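Local atomic coordinates of putative hydrolase YdeN (Bacillus subtilis, PDB entry 1UXO), a protein that probably acts as a serine hydrolase of the alpha/beta-hydrolase fold, perhaps an esterase, though its natural substrate is not established. Residues A[70-75]-A[97-102]; A[77-82]-A[93-98]. The protein carries 2 engineered substitutions. All coordinates share one frame; numbering follows the deposited sequence.

Interaction 1 of 2, residues A[70-75]-A[97-102]; sequences VAHSLG and LVSGFA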
loop_
_atom_site.group_PDB
_atom_site.type_symbol
_atom_site.label_atom_id
_atom_site.label_comp_id
_atom_site.label_asym_id
_atom_site.label_seq_id
_atom_site.Cartn_x
_atom_site.Cartn_y
_atom_site.Cartn_z
ATOM N N VAL A 70 -1.188 -1.388 -4.553
ATOM C CA VAL A 70 -0.561 -2.223 -3.548
ATOM C C VAL A 70 0.558 -1.382 -2.954
ATOM O O VAL A 70 1.451 -0.946 -3.665
ATOM C CB VAL A 70 0.020 -3.502 -4.166
ATOM C CG1 VAL A 70 0.811 -4.345 -3.106
ATOM C CG2 VAL A 70 -1.099 -4.295 -4.820
ATOM N N ALA A 71 0.529 -1.190 -1.659
ATOM C CA ALA A 71 1.520 -0.345 -0.996
ATOM C C ALA A 71 2.153 -1.069 0.161
ATOM O O ALA A 71 1.514 -1.954 0.755
ATOM C CB ALA A 71 0.835 0.925 -0.514
ATOM N N HIS A 72 3.402 -0.671 0.479
ATOM C CA HIS A 72 4.118 -1.207 1.584
ATOM C C HIS A 72 4.542 -0.107 2.555
ATOM O O HIS A 72 5.067 0.950 2.152
ATOM C CB HIS A 72 5.363 -1.985 1.114
ATOM C CG HIS A 72 6.121 -2.655 2.240
ATOM N ND1 HIS A 72 7.493 -2.550 2.363
ATOM C CD2 HIS A 72 5.716 -3.476 3.250
ATOM C CE1 HIS A 72 7.891 -3.244 3.422
ATOM N NE2 HIS A 72 6.843 -3.823 3.973
ATOM N N SER A 73 4.208 -0.341 3.811
ATOM C CA SER A 73 4.650 0.474 4.935
ATOM C C SER A 73 4.287 1.961 4.727
ATOM O O SER A 73 3.079 2.285 4.567
ATOM C CB SER A 73 6.140 0.171 5.199
ATOM O OG SER A 73 6.520 0.646 6.492
ATOM N N LEU A 74 5.287 2.843 4.632
ATOM C CA LEU A 74 5.019 4.303 4.431
ATOM C C LEU A 74 4.205 4.631 3.197
ATOM O O LEU A 74 3.454 5.621 3.178
ATOM C CB LEU A 74 6.308 5.116 4.433
ATOM C CG LEU A 74 6.181 6.626 4.550
ATOM C CD1 LEU A 74 5.594 7.088 5.935
ATOM C CD2 LEU A 74 7.546 7.315 4.241
ATOM N N GLY A 75 4.260 3.786 2.173
ATOM C CA GLY A 75 3.416 4.012 1.004
ATOM C C GLY A 75 1.937 3.966 1.308
ATOM O O GLY A 75 1.127 4.529 0.574
ATOM N N LEU A 97 -2.834 -2.872 1.570
ATOM C CA LEU A 97 -1.900 -2.119 2.404
ATOM C C LEU A 97 -1.080 -3.088 3.203
ATOM O O LEU A 97 -1.527 -3.585 4.241
ATOM C CB LEU A 97 -2.643 -1.141 3.296
ATOM C CG LEU A 97 -3.694 -0.296 2.572
ATOM C CD1 LEU A 97 -4.476 0.597 3.540
ATOM C CD2 LEU A 97 -3.034 0.562 1.521
ATOM N N VAL A 98 0.138 -3.355 2.716
ATOM C CA VAL A 98 1.069 -4.243 3.416
ATOM C C VAL A 98 1.815 -3.496 4.509
ATOM O O VAL A 98 2.507 -2.521 4.234
ATOM C CB VAL A 98 2.027 -4.941 2.458
ATOM C CG1 VAL A 98 2.767 -6.026 3.173
ATOM C CG2 VAL A 98 1.226 -5.542 1.298
ATOM N N SER A 99 1.612 -3.932 5.747
ATOM C CA SER A 99 2.124 -3.256 6.943
ATOM C C SER A 99 1.620 -1.843 7.036
ATOM O O SER A 99 2.381 -0.935 7.412
ATOM C CB SER A 99 3.618 -3.295 6.956
ATOM O OG SER A 99 4.067 -4.592 6.751
ATOM N N GLY A 100 0.348 -1.650 6.669
ATOM C CA GLY A 100 -0.252 -0.325 6.676
ATOM C C GLY A 100 -0.448 0.245 8.077
ATOM O O GLY A 100 -0.679 -0.490 9.077
ATOM N N PHE A 101 -0.408 1.560 8.156
ATOM C CA PHE A 101 -0.608 2.244 9.405
ATOM C C PHE A 101 -1.111 3.672 9.076
ATOM O O PHE A 101 -0.911 4.158 7.947
ATOM C CB PHE A 101 0.681 2.291 10.252
ATOM C CG PHE A 101 1.829 2.988 9.570
ATOM C CD1 PHE A 101 2.152 4.306 9.877
ATOM C CD2 PHE A 101 2.575 2.315 8.603
ATOM C CE1 PHE A 101 3.206 4.947 9.237
ATOM C CE2 PHE A 101 3.643 2.948 7.951
ATOM C CZ PHE A 101 3.955 4.268 8.251
ATOM N N ALA A 102 -1.786 4.297 10.039
ATOM C CA ALA A 102 -2.329 5.670 9.877
ATOM C C ALA A 102 -2.091 6.556 11.133
ATOM O O ALA A 102 -2.872 7.498 11.401
ATOM C CB ALA A 102 -3.842 5.594 9.605
#
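Two backbone hydrogen bonds tie Ala71 and Ser73 to Val98, one using its N-H and the other its carbonyl. The amide of Val98 gives its proton to Ala71 O in a somewhat bent bond, with N to O at 2.8 Å. Val98 O accepts from Ser73 N, also at 2.8 Å but almost straight, at 176°; His72 CA adds a CA-H...O contact to this oxygen at 3.4 Å. The two bonds belong to the parallel pairing of strands 67-72 and 92-98, in which Ala71 stands beside Leu97 and His72 beside Val98. Past it both chains turn: type II' from His72 to Gly75, closed by Gly75 N donating to His72 O, and type II from Leu97 to Gly100. The first is the nucleophile elbow of the alpha/beta-hydrolase fold, with Ser73, the predicted nucleophile, at its tip; its positive phi of 55° suits the second residue of a type II' turn. Its OG lies close to NE2 of His166, the predicted catalytic histidine. CG of His72 lies anti to the backbone N (chi1 -176°), and the turn of the ring about CB-CG then puts CD2 3.9 Å from Val98 CG1, while its NE2 is satisfied by the carbonyl oxygen of His166. Ser99 O, buried here, has no hydrogen-bond partner in the model; it lies at the edge of the Phe101 ring, in its plane. That ring packs against the elbow with Leu74 N at its edge, CE2 3.4 Å from Ser73 C and CZ 4.0 Å from Leu74 CD1. An alanine in place of Phe101 would probably open a gap beside the Ser73–Leu74 peptide and leave Leu74 CD1 without this apolar partner. On the sheet face away from His72, Ala71 CB and Leu97 CD2 approach loosely, at 4.4 Å.

Interaction 2 of 2, residues A[77-82]-A[93-98]; sequences PAILRF and GGIILV
Ile79 and Leu97 make the tightest of four apolar contacts between helix residues 77-82 and strand residues 93-98, with Ile79 CD1 3.6 Å from Leu97 CD2. The two side chains run alongside one another with opposite sense, and Leu97 CD2 also lies 4.1 Å from Ile79 CG1, so that one methyl touches both CG1 and CD1. Ile79 takes a chi1 of 61°, which sets CG1 between the backbone N and the carbonyl carbon; a near-extended chi2 of 164° then carries CD1 on to the strand. The same CD1 approaches Ile95 CG2 more loosely, at 4.4 Å. Leu80 supplies the second pair of contacts. Although its CB does not start out toward the strand, its CD2 reaches 4.1 Å from Leu97 CD1 and 4.4 Å from Ile95 CD1, so Leu97 offers one methyl to each helix residue. The helix lies on the face of the sheet that carries Ile95 and Leu97, its local axis 10.1 Å from that of the strand and at 149° to it, which is the nearly antiparallel run expected of a helix in a beta-alpha-beta crossover between neighbouring parallel strands. Ile96 points to the other face, where it touches Val182, Leu183 and Tyr186 of helix 177-188. No hydrogen bond crosses this contact. The polar bonds belong to each element: Arg81 N donates to Pro77 O at 2.9 Å and Phe82 N to Ala78 O at 3.0 Å within the helix, whereas Ile95 bonds through its backbone with His130 and Ala132 of the adjoining strand. Beyond the strand it faces here, Ile79 also packs on Leu69 and Ala71 of strand 67-72.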
loop_
_atom_site.group_PDB
_atom_site.type_symbol
_atom_site.label_atom_id
_atom_site.label_comp_id
_atom_site.label_asym_id
_atom_site.label_seq_id
_atom_site.Cartn_x
_atom_site.Cartn_y
_atom_site.Cartn_z
ATOM N N PRO A 77 0.080 5.156 4.224
ATOM C CA PRO A 77 -0.534 6.432 4.572
ATOM C C PRO A 77 -0.443 7.440 3.432
ATOM O O PRO A 77 -1.321 8.290 3.262
ATOM C CB PRO A 77 0.226 6.889 5.828
ATOM C CG PRO A 77 1.547 6.104 5.807
ATOM C CD PRO A 77 1.139 4.799 5.197
ATOM N N ALA A 78 0.582 7.319 2.607
ATOM C CA ALA A 78 0.671 8.156 1.452
ATOM C C ALA A 78 -0.486 7.977 0.473
ATOM O O ALA A 78 -1.135 8.950 0.091
ATOM C CB ALA A 78 2.007 7.943 0.735
ATOM N N ILE A 79 -0.794 6.748 0.133
ATOM C CA ILE A 79 -1.896 6.548 -0.813
ATOM C C ILE A 79 -3.250 6.858 -0.111
ATOM O O ILE A 79 -4.177 7.282 -0.770
ATOM C CB ILE A 79 -1.880 5.148 -1.485
ATOM C CG1 ILE A 79 -2.014 4.028 -0.520
ATOM C CG2 ILE A 79 -0.695 4.979 -2.490
ATOM C CD1 ILE A 79 -2.418 2.662 -1.342
ATOM N N LEU A 80 -3.348 6.690 1.217
ATOM C CA LEU A 80 -4.579 7.071 1.938
ATOM C C LEU A 80 -4.819 8.595 1.835
ATOM O O LEU A 80 -5.953 9.070 1.555
ATOM C CB LEU A 80 -4.560 6.623 3.426
ATOM C CG LEU A 80 -4.562 5.115 3.670
ATOM C CD1 LEU A 80 -4.411 4.822 5.133
ATOM C CD2 LEU A 80 -5.770 4.452 3.079
ATOM N N ARG A 81 -3.765 9.371 2.041
ATOM C CA ARG A 81 -3.875 10.809 1.869
ATOM C C ARG A 81 -4.203 11.181 0.438
ATOM O O ARG A 81 -4.958 12.124 0.193
ATOM C CB ARG A 81 -2.638 11.502 2.321
ATOM C CG ARG A 81 -2.422 11.453 3.783
ATOM C CD ARG A 81 -3.466 12.353 4.521
ATOM N NE ARG A 81 -3.216 12.304 5.928
ATOM C CZ ARG A 81 -4.094 12.542 6.871
ATOM N NH1 ARG A 81 -5.346 12.923 6.588
ATOM N NH2 ARG A 81 -3.668 12.397 8.118
ATOM N N PHE A 82 -3.593 10.483 -0.517
ATOM C CA PHE A 82 -3.879 10.686 -1.936
ATOM C C PHE A 82 -5.338 10.466 -2.248
ATOM O O PHE A 82 -5.982 11.295 -2.930
ATOM C CB PHE A 82 -2.962 9.760 -2.736
ATOM C CG PHE A 82 -3.034 9.923 -4.183
ATOM C CD1 PHE A 82 -2.646 11.097 -4.796
ATOM C CD2 PHE A 82 -3.468 8.843 -4.978
ATOM C CE1 PHE A 82 -2.719 11.205 -6.213
ATOM C CE2 PHE A 82 -3.512 8.946 -6.389
ATOM C CZ PHE A 82 -3.141 10.140 -6.982
ATOM N N GLY A 93 -10.477 -0.115 -8.316
ATOM C CA GLY A 93 -10.666 -1.531 -8.145
ATOM C C GLY A 93 -10.359 -1.991 -6.727
ATOM O O GLY A 93 -11.104 -2.765 -6.155
ATOM N N GLY A 94 -9.260 -1.490 -6.154
ATOM C CA GLY A 94 -8.926 -1.863 -4.800
ATOM C C GLY A 94 -7.574 -1.426 -4.355
ATOM O O GLY A 94 -6.760 -0.918 -5.148
ATOM N N ILE A 95 -7.354 -1.610 -3.056
ATOM C CA ILE A 95 -6.084 -1.301 -2.390
ATOM C C ILE A 95 -5.700 -2.434 -1.445
ATOM O O ILE A 95 -6.560 -3.103 -0.806
ATOM C CB ILE A 95 -6.147 0.035 -1.601
ATOM C CG1 ILE A 95 -7.169 -0.006 -0.468
ATOM C CG2 ILE A 95 -6.365 1.240 -2.492
ATOM C CD1 ILE A 95 -7.212 1.311 0.340
ATOM N N ILE A 96 -4.408 -2.713 -1.405
ATOM C CA ILE A 96 -3.859 -3.635 -0.460
ATOM C C ILE A 96 -2.729 -2.924 0.262
ATOM O O ILE A 96 -1.798 -2.416 -0.375
ATOM C CB ILE A 96 -3.351 -4.880 -1.147
ATOM C CG1 ILE A 96 -4.476 -5.621 -1.866
ATOM C CG2 ILE A 96 -2.768 -5.824 -0.145
ATOM C CD1 ILE A 96 -3.985 -6.857 -2.667
ATOM N N LEU A 97 -2.834 -2.872 1.570
ATOM C CA LEU A 97 -1.900 -2.119 2.404
ATOM C C LEU A 97 -1.080 -3.088 3.203
ATOM O O LEU A 97 -1.527 -3.585 4.241
ATOM C CB LEU A 97 -2.643 -1.141 3.296
ATOM C CG LEU A 97 -3.694 -0.296 2.572
ATOM C CD1 LEU A 97 -4.476 0.597 3.540
ATOM C CD2 LEU A 97 -3.034 0.562 1.521
ATOM N N VAL A 98 0.138 -3.355 2.716
ATOM C CA VAL A 98 1.069 -4.243 3.416
ATOM C C VAL A 98 1.815 -3.496 4.509
ATOM O O VAL A 98 2.507 -2.521 4.234
ATOM C CB VAL A 98 2.027 -4.941 2.458
ATOM C CG1 VAL A 98 2.767 -6.026 3.173
ATOM C CG2 VAL A 98 1.226 -5.542 1.298
#

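Overall arrangement
Both interactions belong to one beta-alpha-beta unit, which runs in order through strand 67-72, helix 75-84 and strand 92-98 in the middle of the six-stranded parallel sheet. Their centres are about 7 Å apart, and both end on strand 92-98, sharing Leu97 and Val98. Interaction 1 joins the two neighbouring strands at their C-terminal ends, where the predicted nucleophile sits; interaction 2 packs the connecting helix against the second strand. They also touch directly: Ala71 CB lies 3.8 Å from Ile79 CD1, and Ala71 N is 2.9 Å from Ile96 O, a probable hydrogen bond. The nucleophile elbow is thus continuous with a buried helix-sheet core.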